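Local coordinates for type IV pilus secretin PilQ family protein (Vibrio cholerae, PDB 6W6M) that forms, as a ring of fourteen subunits, the outer-membrane secretin channel of the type IV competence pilus required for natural competence, at the interface of chains A and B. Residues are numbered along the deposited sequence; one frame, centred on the assembly and turned at random. Chains: chain A/B, Type IV pilus secretin PilQ family protein.

Contact 1: the interface of chains A and B. Residues chain A 254-256, 287, 296, 298; chain B 270-271, 280, 310, 314.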
ATOM      1  N   SER A 254       1.279  56.227 -10.336  1.00114.28           N
ATOM      2  CA  SER A 254       2.288  55.179 -10.435  1.00114.28           C
ATOM      3  C   SER A 254       3.654  55.802 -10.666  1.00114.28           C
ATOM      4  O   SER A 254       3.800  56.660 -11.539  1.00114.28           O
ATOM      5  CB  SER A 254       1.957  54.212 -11.575  1.00114.28           C
ATOM      6  OG  SER A 254       1.996  54.873 -12.825  1.00114.28           O
ATOM      7  N   GLU A 255       4.650  55.365  -9.896  1.00111.28           N
ATOM      8  CA  GLU A 255       6.005  55.892 -10.054  1.00111.28           C
ATOM      9  C   GLU A 255       7.005  54.957  -9.382  1.00111.28           C
ATOM     10  O   GLU A 255       6.634  54.001  -8.699  1.00111.28           O
ATOM     11  CB  GLU A 255       6.117  57.311  -9.496  1.00111.28           C
ATOM     12  CG  GLU A 255       5.665  57.468  -8.061  1.00111.28           C
ATOM     13  CD  GLU A 255       5.881  58.877  -7.563  1.00111.28           C
ATOM     14  OE1 GLU A 255       6.912  59.474  -7.931  1.00111.28           O
ATOM     15  OE2 GLU A 255       5.019  59.392  -6.819  1.00111.28           O
ATOM     16  N   ILE A 256       8.289  55.263  -9.557  1.00106.38           N
ATOM     17  CA  ILE A 256       9.377  54.382  -9.144  1.00106.38           C
ATOM     18  C   ILE A 256      10.229  55.065  -8.082  1.00106.38           C
ATOM     19  O   ILE A 256      10.513  56.264  -8.164  1.00106.38           O
ATOM     20  CB  ILE A 256      10.240  53.942 -10.346  1.00106.38           C
ATOM     21  CG1 ILE A 256      10.780  55.147 -11.102  1.00106.38           C
ATOM     22  CG2 ILE A 256       9.439  53.055 -11.291  1.00106.38           C
ATOM     23  CD1 ILE A 256      11.146  54.841 -12.525  1.00106.38           C
ATOM     24  N   SER A 287       5.772  46.674  -6.686  1.00107.35           N
ATOM     25  CA  SER A 287       6.492  45.667  -7.454  1.00107.35           C
ATOM     26  C   SER A 287       7.987  45.932  -7.362  1.00107.35           C
ATOM     27  O   SER A 287       8.423  47.055  -7.101  1.00107.35           O
ATOM     28  CB  SER A 287       6.073  45.663  -8.927  1.00107.35           C
ATOM     29  OG  SER A 287       4.721  45.292  -9.077  1.00107.35           O
ATOM     30  N   LEU A 296       8.449  49.903  -7.665  1.00107.70           N
ATOM     31  CA  LEU A 296       7.473  50.512  -8.560  1.00107.70           C
ATOM     32  C   LEU A 296       6.123  50.457  -7.860  1.00107.70           C
ATOM     33  O   LEU A 296       5.559  49.375  -7.689  1.00107.70           O
ATOM     34  CB  LEU A 296       7.453  49.781  -9.900  1.00107.70           C
ATOM     35  CG  LEU A 296       6.679  50.260 -11.122  1.00107.70           C
ATOM     36  CD1 LEU A 296       7.435  49.882 -12.376  1.00107.70           C
ATOM     37  CD2 LEU A 296       5.313  49.617 -11.140  1.00107.70           C
ATOM     38  N   ARG A 298       2.087  51.948  -6.989  1.00116.64           N
ATOM     39  CA  ARG A 298       0.867  52.537  -7.541  1.00116.64           C
ATOM     40  C   ARG A 298      -0.126  52.732  -6.399  1.00116.64           C
ATOM     41  O   ARG A 298      -0.685  51.759  -5.885  1.00116.64           O
ATOM     42  CB  ARG A 298       0.283  51.655  -8.634  1.00116.64           C
ATOM     43  CG  ARG A 298      -1.064  52.110  -9.150  1.00116.64           C
ATOM     44  CD  ARG A 298      -1.535  51.227 -10.286  1.00116.64           C
ATOM     45  NE  ARG A 298      -2.695  51.781 -10.971  1.00116.64           N
ATOM     46  CZ  ARG A 298      -2.634  52.771 -11.852  1.00116.64           C
ATOM     47  NH1 ARG A 298      -1.470  53.323 -12.151  1.00116.64           N
ATOM     48  NH2 ARG A 298      -3.737  53.216 -12.429  1.00116.64           N
TER
ATOM     49  N   MET B 270       6.895  42.275 -14.335  1.00106.91           N
ATOM     50  CA  MET B 270       6.799  43.344 -13.350  1.00106.91           C
ATOM     51  C   MET B 270       5.584  44.238 -13.573  1.00106.91           C
ATOM     52  O   MET B 270       4.911  44.605 -12.606  1.00106.91           O
ATOM     53  CB  MET B 270       8.072  44.186 -13.361  1.00106.91           C
ATOM     54  CG  MET B 270       7.953  45.469 -12.585  1.00106.91           C
ATOM     55  SD  MET B 270       9.488  46.392 -12.571  1.00106.91           S
ATOM     56  CE  MET B 270      10.074  46.083 -14.230  1.00106.91           C
ATOM     57  N   ILE B 271       5.269  44.575 -14.824  1.00110.05           N
ATOM     58  CA  ILE B 271       4.175  45.508 -15.086  1.00110.05           C
ATOM     59  C   ILE B 271       2.829  44.826 -14.891  1.00110.05           C
ATOM     60  O   ILE B 271       1.920  45.382 -14.270  1.00110.05           O
ATOM     61  CB  ILE B 271       4.304  46.106 -16.496  1.00110.05           C
ATOM     62  CG1 ILE B 271       5.374  47.192 -16.518  1.00110.05           C
ATOM     63  CG2 ILE B 271       2.986  46.656 -16.955  1.00110.05           C
ATOM     64  CD1 ILE B 271       5.130  48.296 -15.544  1.00110.05           C
ATOM     65  N   LEU B 280      -0.716  46.952 -12.963  1.00120.82           N
ATOM     66  CA  LEU B 280      -0.951  48.356 -13.249  1.00120.82           C
ATOM     67  C   LEU B 280      -1.881  48.476 -14.449  1.00120.82           C
ATOM     68  O   LEU B 280      -1.591  49.212 -15.394  1.00120.82           O
ATOM     69  CB  LEU B 280       0.373  49.075 -13.513  1.00120.82           C
ATOM     70  CG  LEU B 280       1.286  49.442 -12.338  1.00120.82           C
ATOM     71  CD1 LEU B 280       1.717  48.236 -11.516  1.00120.82           C
ATOM     72  CD2 LEU B 280       2.502  50.199 -12.841  1.00120.82           C
ATOM     73  N   ILE B 310       7.481  55.126 -17.866  1.00106.73           N
ATOM     74  CA  ILE B 310       8.150  54.356 -16.820  1.00106.73           C
ATOM     75  C   ILE B 310       9.115  53.339 -17.428  1.00106.73           C
ATOM     76  O   ILE B 310      10.304  53.297 -17.083  1.00106.73           O
ATOM     77  CB  ILE B 310       7.114  53.686 -15.904  1.00106.73           C
ATOM     78  CG1 ILE B 310       6.752  54.628 -14.752  1.00106.73           C
ATOM     79  CG2 ILE B 310       7.629  52.371 -15.376  1.00106.73           C
ATOM     80  CD1 ILE B 310       5.857  54.014 -13.711  1.00106.73           C
ATOM     81  N   LEU B 314      13.224  52.702 -17.151  1.00101.96           N
ATOM     82  CA  LEU B 314      13.847  51.550 -16.502  1.00101.96           C
ATOM     83  C   LEU B 314      15.007  50.974 -17.312  1.00101.96           C
ATOM     84  O   LEU B 314      16.116  50.824 -16.794  1.00101.96           O
ATOM     85  CB  LEU B 314      12.804  50.466 -16.229  1.00101.96           C
ATOM     86  CG  LEU B 314      11.718  50.853 -15.229  1.00101.96           C
ATOM     87  CD1 LEU B 314      10.674  49.769 -15.151  1.00101.96           C
ATOM     88  CD2 LEU B 314      12.323  51.117 -13.873  1.00101.96           C
TER
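Strands 253-258, 285-289 and 294-299 of chain A face helices 264-271 and 303-314 of chain B, together with a loop at B:Leu280. A:Leu296 and B:Leu280 touch at the centre. The patch is a sheet-on-helix interface between neighbouring copies of the secretin ring, and its side-chain contacts are mostly apolar.

A:Leu296 holds CG anti to its backbone N (chi1 -172°), which sends the fork of the side chain towards chain B. The two branches take different partners. CD2 of A:Leu296 meets both methyls of B:Leu280, at 3.3 Å from B:Leu280 CD2. A:Leu296 CD1 reaches B:Ile310 CG2 at 3.9 Å. A:Leu296 CD1 also lies 4.1 Å from the thioether sulfur SD of B:Met270. These three partners all cross A:Leu296 obliquely.

A:Arg298 and B:Leu280 pass in opposite directions. The aliphatic part of the arginine makes this contact, with A:Arg298 CD 3.9 Å from B:Leu280 CG. Its guanidinium is turned within its own chain, so that CB of A:Ser254 lies at its edge, in plane.

At one border, the side chains of A:Ile256 and B:Leu314 slide past each other in opposite directions, with A:Ile256 CD1 4.1 Å from B:Leu314 CD2. At another, the hydroxyl OG of A:Ser287 stands 3.6 Å from the carbonyl O of B:Met270, near the end of helix 264-271. This is too long to count as a hydrogen bond. The delta-methyl CD1 of B:Ile310 rests 4.0 Å from the carbonyl O of A:Ser254.

Contact 2: the interface of chains A and B. Residues chain A 424, 436-438, 462; chain B 503-504, 523, 525, 560.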
ATOM      1  N   PRO A 424      39.814  30.985  15.503  1.00 56.06           N
ATOM      2  CA  PRO A 424      39.201  31.533  14.280  1.00 56.06           C
ATOM      3  C   PRO A 424      38.720  32.978  14.408  1.00 56.06           C
ATOM      4  O   PRO A 424      38.493  33.458  15.513  1.00 56.06           O
ATOM      5  CB  PRO A 424      38.037  30.569  14.029  1.00 56.06           C
ATOM      6  CG  PRO A 424      37.726  29.997  15.338  1.00 56.06           C
ATOM      7  CD  PRO A 424      38.984  29.938  16.118  1.00 56.06           C
ATOM      8  N   ILE A 436      32.476  30.247  10.022  1.00 53.91           N
ATOM      9  CA  ILE A 436      33.730  29.786   9.430  1.00 53.91           C
ATOM     10  C   ILE A 436      34.058  28.396   9.973  1.00 53.91           C
ATOM     11  O   ILE A 436      33.871  28.127  11.163  1.00 53.91           O
ATOM     12  CB  ILE A 436      34.889  30.787   9.665  1.00 53.91           C
ATOM     13  CG1 ILE A 436      36.141  30.346   8.908  1.00 53.91           C
ATOM     14  CG2 ILE A 436      35.187  30.984  11.128  1.00 53.91           C
ATOM     15  CD1 ILE A 436      37.196  31.367   8.817  1.00 53.91           C
ATOM     16  N   GLU A 437      34.546  27.511   9.094  1.00 58.59           N
ATOM     17  CA  GLU A 437      34.691  26.084   9.372  1.00 58.59           C
ATOM     18  C   GLU A 437      35.992  25.520   8.823  1.00 58.59           C
ATOM     19  O   GLU A 437      36.562  26.047   7.874  1.00 58.59           O
ATOM     20  CB  GLU A 437      33.572  25.269   8.747  1.00 58.59           C
ATOM     21  CG  GLU A 437      32.320  25.198   9.524  1.00 58.59           C
ATOM     22  CD  GLU A 437      31.257  24.461   8.765  1.00 58.59           C
ATOM     23  OE1 GLU A 437      31.456  24.246   7.556  1.00 58.59           O
ATOM     24  OE2 GLU A 437      30.225  24.091   9.366  1.00 58.59           O
ATOM     25  N   GLN A 438      36.428  24.404   9.406  1.00 56.85           N
ATOM     26  CA  GLN A 438      37.584  23.659   8.911  1.00 56.85           C
ATOM     27  C   GLN A 438      37.542  22.249   9.490  1.00 56.85           C
ATOM     28  O   GLN A 438      37.608  22.089  10.710  1.00 56.85           O
ATOM     29  CB  GLN A 438      38.870  24.358   9.297  1.00 56.85           C
ATOM     30  CG  GLN A 438      40.078  23.806   8.620  1.00 56.85           C
ATOM     31  CD  GLN A 438      41.355  24.323   9.211  1.00 56.85           C
ATOM     32  OE1 GLN A 438      42.197  24.864   8.509  1.00 56.85           O
ATOM     33  NE2 GLN A 438      41.510  24.164  10.510  1.00 56.85           N
ATOM     34  N   LEU A 462      36.279  22.261  13.232  1.00 55.89           N
ATOM     35  CA  LEU A 462      36.484  23.384  14.181  1.00 55.89           C
ATOM     36  C   LEU A 462      35.761  24.622  13.640  1.00 55.89           C
ATOM     37  O   LEU A 462      36.218  25.170  12.629  1.00 55.89           O
ATOM     38  CB  LEU A 462      37.988  23.637  14.318  1.00 30.00           C
ATOM     39  CG  LEU A 462      38.388  25.026  14.808  1.00 30.00           C
ATOM     40  CD1 LEU A 462      38.281  25.121  16.321  1.00 30.00           C
ATOM     41  CD2 LEU A 462      39.796  25.372  14.354  1.00 30.00           C
TER
ATOM     42  N   THR B 503      37.247  19.793   4.232  1.00 63.88           N
ATOM     43  CA  THR B 503      36.638  21.055   3.829  1.00 63.88           C
ATOM     44  C   THR B 503      37.269  22.262   4.512  1.00 63.88           C
ATOM     45  O   THR B 503      37.859  22.156   5.583  1.00 63.88           O
ATOM     46  CB  THR B 503      35.114  21.056   4.117  1.00 63.88           C
ATOM     47  OG1 THR B 503      34.871  20.846   5.512  1.00 63.88           O
ATOM     48  CG2 THR B 503      34.418  19.968   3.336  1.00 63.88           C
ATOM     49  N   GLN B 504      37.145  23.417   3.852  1.00 60.16           N
ATOM     50  CA  GLN B 504      37.340  24.750   4.418  1.00 60.16           C
ATOM     51  C   GLN B 504      36.300  25.659   3.797  1.00 60.16           C
ATOM     52  O   GLN B 504      36.194  25.709   2.575  1.00 60.16           O
ATOM     53  CB  GLN B 504      38.719  25.319   4.123  1.00 60.16           C
ATOM     54  CG  GLN B 504      39.840  24.616   4.778  1.00 60.16           C
ATOM     55  CD  GLN B 504      41.169  25.189   4.383  1.00 60.16           C
ATOM     56  OE1 GLN B 504      41.305  25.779   3.323  1.00 60.16           O
ATOM     57  NE2 GLN B 504      42.159  25.021   5.235  1.00 60.16           N
ATOM     58  N   ILE B 523      42.241  31.256  10.248  1.00 56.98           N
ATOM     59  CA  ILE B 523      42.374  30.318  11.358  1.00 56.98           C
ATOM     60  C   ILE B 523      43.848  30.174  11.691  1.00 56.98           C
ATOM     61  O   ILE B 523      44.681  30.033  10.797  1.00 56.98           O
ATOM     62  CB  ILE B 523      41.745  28.944  11.050  1.00 56.98           C
ATOM     63  CG1 ILE B 523      40.235  29.059  10.900  1.00 56.98           C
ATOM     64  CG2 ILE B 523      42.039  27.959  12.158  1.00 56.98           C
ATOM     65  CD1 ILE B 523      39.578  27.843  10.353  1.00 56.98           C
ATOM     66  N   GLN B 525      46.678  28.072  14.267  1.00 61.36           N
ATOM     67  CA  GLN B 525      46.844  26.928  15.153  1.00 61.36           C
ATOM     68  C   GLN B 525      48.296  26.769  15.575  1.00 61.36           C
ATOM     69  O   GLN B 525      49.215  27.057  14.810  1.00 61.36           O
ATOM     70  CB  GLN B 525      46.385  25.631  14.506  1.00 61.36           C
ATOM     71  CG  GLN B 525      44.920  25.560  14.257  1.00 61.36           C
ATOM     72  CD  GLN B 525      44.532  24.304  13.558  1.00 61.36           C
ATOM     73  OE1 GLN B 525      43.400  23.854  13.669  1.00 61.36           O
ATOM     74  NE2 GLN B 525      45.464  23.716  12.835  1.00 61.36           N
ATOM     75  N   LEU B 560      45.930  30.119   8.183  1.00 58.96           N
ATOM     76  CA  LEU B 560      45.097  30.246   6.961  1.00 58.96           C
ATOM     77  C   LEU B 560      44.464  31.641   6.936  1.00 58.96           C
ATOM     78  O   LEU B 560      44.044  32.118   8.002  1.00 58.96           O
ATOM     79  CB  LEU B 560      44.021  29.157   6.981  1.00 58.96           C
ATOM     80  CG  LEU B 560      42.768  29.457   6.161  1.00 58.96           C
ATOM     81  CD1 LEU B 560      42.945  29.012   4.720  1.00 58.96           C
ATOM     82  CD2 LEU B 560      41.547  28.793   6.775  1.00 58.96           C
TER
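Two antiparallel bridges pair the chains, A:Gln438 with B:Gln504 and A:Pro424 with B:Ile523, and so join strands 434-438 and 404-429 of chain A to strands 496-513 and 518-534 of chain B. This is a strand-to-strand interface in the secretin beta domain.

A:Gln438 carries much of the side-chain contact. Its CG is anti to the backbone N (chi1 -169°), and the chain runs extended beyond it, alongside B:Gln504. A:Gln438 and B:Gln504 point the same way, with their amide planes 20° apart. The amide nitrogen NE2 of B:Gln504 donates a hydrogen bond of 3.3 Å to OE1 of A:Gln438. The donor sits in the carbonyl plane, on a lone pair. The acceptor is tilted from the B:Gln504 amide plane, and the bond is bent, 140° at the hydrogen. The methylenes pack too, CG of A:Gln438 to CG of B:Gln504 at 3.9 Å.

B:Ile523 lies aslant against A:Gln438. CD1 of B:Ile523 lies 3.7 Å from A:Gln438 CB and also approaches the amide carbon CD. The other branch of B:Ile523, CG2, meets A:Leu462 CD2 at 4.1 Å, while CG1 packs on CB of A:Pro424.

B:Gln525 reaches A:Leu462 tip to tip, with B:Gln525 OE1 4.0 Å from A:Leu462 CD2. B:Gln525 OE1 stands 3.7 Å from A:Gln438 NE2, a looser polar approach, not a hydrogen bond.

Contact 1 and contact 2 join the same two chains, with C-alpha centres about 46 Å apart. They share no residue and no strand or helix. Contact 1 falls in the short domain of the secretin, and contact 2 in the main secretin domain. The two joints differ in kind: helices and a loop of chain B meet strands in contact 1, whereas strands pair with strands in contact 2. Together they fasten neighbouring subunits at two levels. Since the assembly holds fourteen copies, repetition of both contacts probably helps close the ring and keep the levels in register.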